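Local coordinates for protein alginate lyase, family PL7 (Zobellia galactanivorans, PDB 4BE3) that probably cleaves alginate by beta-elimination as an exolytic polysaccharide lyase of family PL7, at residues A[109-114]-A[253-258]. Residues are numbered along the deposited sequence; the frame is centred on the assembly and turned at random.
Sequences QIHSDE and IQYFKL. With SRT (S,R meso-tartaric acid), chain C.
Tyr-255 and His-111 are an antiparallel hydrogen-bonded pair of strands 254-258 and 104-112, their rings on the same face of the sheet, the edge of His-111 offset toward the face of Tyr-255, planes at 66°. Tyr-255 CG lies between the backbone N and carbonyl carbon (chi1 55°); His-111 O sits over one ring face, toward the rim, and Tyr-255 OH comes within 3.2 Å of His-111 CD2. That hydroxyl, able to give and accept, bonds tartrate O2 at 2.6 Å and a water that Asp-113 OD1 also holds. Tartrate O11 lies over the imidazole, whose ND1 bonds Glu-119; long, charged Lys-257 donates from NZ to O11 (3.0 Å) and O3, with a salt bridge to Glu-67. A phenylalanine in place of Tyr-255 would probably leave tartrate O2 and the water without this partner. On the other face, branched Ile-110 CG1 packs tightly on flat Phe-256 CE1 (3.5 Å), both against Ile-191. At the partly exposed end the ladder gives way to individual bonds, such as Ile-253 N to Glu-114 OE2 (2.7 Å), and side-chain contacts are sparser. One face binding ligand, the other packed in the core, is characteristic of the concave, substrate-binding sheet of a PL7 beta-jelly roll.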
loop_
_atom_site.group_PDB
_atom_site.type_symbol
_atom_site.label_atom_id
_atom_site.label_comp_id
_atom_site.label_asym_id
_atom_site.label_seq_id
_atom_site.Cartn_x
_atom_site.Cartn_y
_atom_site.Cartn_z
ATOM N N GLN A 109 5.175 -10.239 -12.490
ATOM C CA GLN A 109 5.804 -9.022 -12.856
ATOM C C GLN A 109 5.480 -7.968 -11.791
ATOM O O GLN A 109 4.535 -8.185 -10.990
ATOM C CB GLN A 109 5.205 -8.399 -14.122
ATOM C CG GLN A 109 4.381 -9.150 -14.991
ATOM C CD GLN A 109 3.801 -8.312 -16.153
ATOM O OE1 GLN A 109 2.928 -8.781 -16.846
ATOM N NE2 GLN A 109 4.255 -7.096 -16.312
ATOM N N ILE A 110 6.284 -6.895 -11.822
ATOM C CA ILE A 110 5.825 -5.604 -11.227
ATOM C C ILE A 110 5.592 -4.751 -12.493
ATOM O O ILE A 110 6.512 -4.655 -13.349
ATOM C CB ILE A 110 6.906 -4.959 -10.361
ATOM C CG1 ILE A 110 7.075 -5.921 -9.132
ATOM C CG2 ILE A 110 6.427 -3.487 -10.017
ATOM C CD1 ILE A 110 8.252 -5.483 -8.296
ATOM N N HIS A 111 4.389 -4.119 -12.600
ATOM C CA HIS A 111 4.139 -3.246 -13.732
ATOM C C HIS A 111 3.848 -1.856 -13.238
ATOM O O HIS A 111 3.095 -1.693 -12.244
ATOM C CB HIS A 111 2.922 -3.862 -14.407
ATOM C CG HIS A 111 2.427 -3.085 -15.577
ATOM N ND1 HIS A 111 3.054 -3.121 -16.754
ATOM C CD2 HIS A 111 1.388 -2.186 -15.697
ATOM C CE1 HIS A 111 2.428 -2.246 -17.643
ATOM N NE2 HIS A 111 1.398 -1.700 -16.999
ATOM N N SER A 112 4.402 -0.842 -13.911
ATOM C CA SER A 112 4.188 0.537 -13.411
ATOM C C SER A 112 2.777 0.952 -13.970
ATOM O O SER A 112 2.360 0.689 -15.142
ATOM C CB SER A 112 5.438 1.399 -13.862
ATOM O OG SER A 112 4.844 2.764 -13.788
ATOM N N ASP A 113 2.017 1.731 -13.146
ATOM C CA ASP A 113 0.658 2.152 -13.540
ATOM C C ASP A 113 0.735 3.546 -14.209
ATOM O O ASP A 113 -0.308 4.077 -14.628
ATOM C CB ASP A 113 -0.244 2.236 -12.284
ATOM C CG ASP A 113 -1.711 2.457 -12.682
ATOM O OD1 ASP A 113 -2.175 1.708 -13.560
ATOM O OD2 ASP A 113 -2.356 3.369 -12.127
ATOM N N GLU A 114 1.887 4.212 -14.247
ATOM C CA GLU A 114 1.907 5.587 -14.827
ATOM C C GLU A 114 3.176 5.825 -15.528
ATOM O O GLU A 114 4.049 4.906 -15.595
ATOM C CB GLU A 114 1.804 6.652 -13.681
ATOM C CG GLU A 114 2.804 6.393 -12.542
ATOM C CD GLU A 114 2.551 7.277 -11.269
ATOM O OE1 GLU A 114 1.613 8.162 -11.315
ATOM O OE2 GLU A 114 3.328 7.167 -10.258
ATOM N N ILE A 253 4.090 4.783 -9.220
ATOM C CA ILE A 253 3.108 3.807 -8.707
ATOM C C ILE A 253 3.121 2.517 -9.533
ATOM O O ILE A 253 3.162 2.564 -10.753
ATOM C CB ILE A 253 1.711 4.390 -8.767
ATOM C CG1 ILE A 253 1.651 5.582 -7.663
ATOM C CG2 ILE A 253 0.607 3.391 -8.406
ATOM C CD1 ILE A 253 0.489 6.578 -7.934
ATOM N N GLN A 254 3.088 1.395 -8.825
ATOM C CA GLN A 254 3.079 0.060 -9.517
ATOM C C GLN A 254 2.331 -0.981 -8.818
ATOM O O GLN A 254 1.672 -0.686 -7.776
ATOM C CB GLN A 254 4.403 -0.422 -9.597
ATOM C CG GLN A 254 5.150 -0.474 -8.400
ATOM C CD GLN A 254 6.487 -0.032 -9.003
ATOM O OE1 GLN A 254 6.623 0.839 -10.062
ATOM N NE2 GLN A 254 7.466 -0.749 -8.531
ATOM N N TYR A 255 2.231 -2.169 -9.447
ATOM C CA TYR A 255 1.479 -3.206 -8.842
ATOM C C TYR A 255 1.938 -4.560 -9.357
ATOM O O TYR A 255 2.620 -4.606 -10.421
ATOM C CB TYR A 255 -0.037 -3.053 -9.092
ATOM C CG TYR A 255 -0.414 -2.940 -10.558
ATOM C CD1 TYR A 255 -0.481 -1.687 -11.161
ATOM C CD2 TYR A 255 -0.776 -4.088 -11.321
ATOM C CE1 TYR A 255 -0.908 -1.564 -12.494
ATOM C CE2 TYR A 255 -1.176 -3.977 -12.642
ATOM C CZ TYR A 255 -1.221 -2.713 -13.230
ATOM O OH TYR A 255 -1.614 -2.552 -14.537
ATOM N N PHE A 256 1.656 -5.597 -8.617
ATOM C CA PHE A 256 2.053 -6.956 -9.100
ATOM C C PHE A 256 1.134 -7.485 -10.107
ATOM O O PHE A 256 -0.075 -7.139 -10.162
ATOM C CB PHE A 256 2.055 -7.995 -7.948
ATOM C CG PHE A 256 3.186 -7.768 -6.965
ATOM C CD1 PHE A 256 4.461 -7.923 -7.398
ATOM C CD2 PHE A 256 2.970 -7.429 -5.592
ATOM C CE1 PHE A 256 5.578 -7.800 -6.527
ATOM C CE2 PHE A 256 4.052 -7.370 -4.648
ATOM C CZ PHE A 256 5.386 -7.473 -5.150
ATOM N N LYS A 257 1.635 -8.408 -10.977
ATOM C CA LYS A 257 0.777 -9.209 -11.855
ATOM C C LYS A 257 1.275 -10.649 -11.859
ATOM O O LYS A 257 2.467 -10.905 -11.580
ATOM C CB LYS A 257 0.894 -8.698 -13.331
ATOM C CG LYS A 257 0.552 -7.183 -13.405
ATOM C CD LYS A 257 0.263 -6.757 -14.894
ATOM C CE LYS A 257 -1.168 -7.303 -15.116
ATOM N NZ LYS A 257 -1.556 -7.414 -16.546
ATOM N N LEU A 258 0.378 -11.555 -12.137
ATOM C CA LEU A 258 0.727 -12.995 -12.010
ATOM C C LEU A 258 -0.185 -13.699 -12.950
ATOM O O LEU A 258 -1.462 -13.439 -12.960
ATOM C CB LEU A 258 0.409 -13.401 -10.550
ATOM C CG LEU A 258 0.626 -14.895 -10.255
ATOM C CD1 LEU A 258 1.096 -15.036 -8.737
ATOM C CD2 LEU A 258 -0.625 -15.755 -10.418
HETATM O O1 SRT C . -0.352 -3.604 -19.238
HETATM O O11 SRT C . 0.030 -5.035 -17.470
HETATM C C1 SRT C . -0.635 -4.287 -18.215
HETATM C C2 SRT C . -2.030 -4.447 -17.716
HETATM O O2 SRT C . -2.276 -4.311 -16.299
HETATM C C3 SRT C . -3.129 -4.559 -18.741
HETATM O O3 SRT C . -2.916 -5.904 -18.830
HETATM C C4 SRT C . -4.484 -4.137 -18.386
HETATM O O4 SRT C . -5.373 -4.949 -18.155
HETATM O O41 SRT C . -4.715 -2.950 -18.162
HETATM O O HOH W 1 -1.900 -0.103 -15.464
#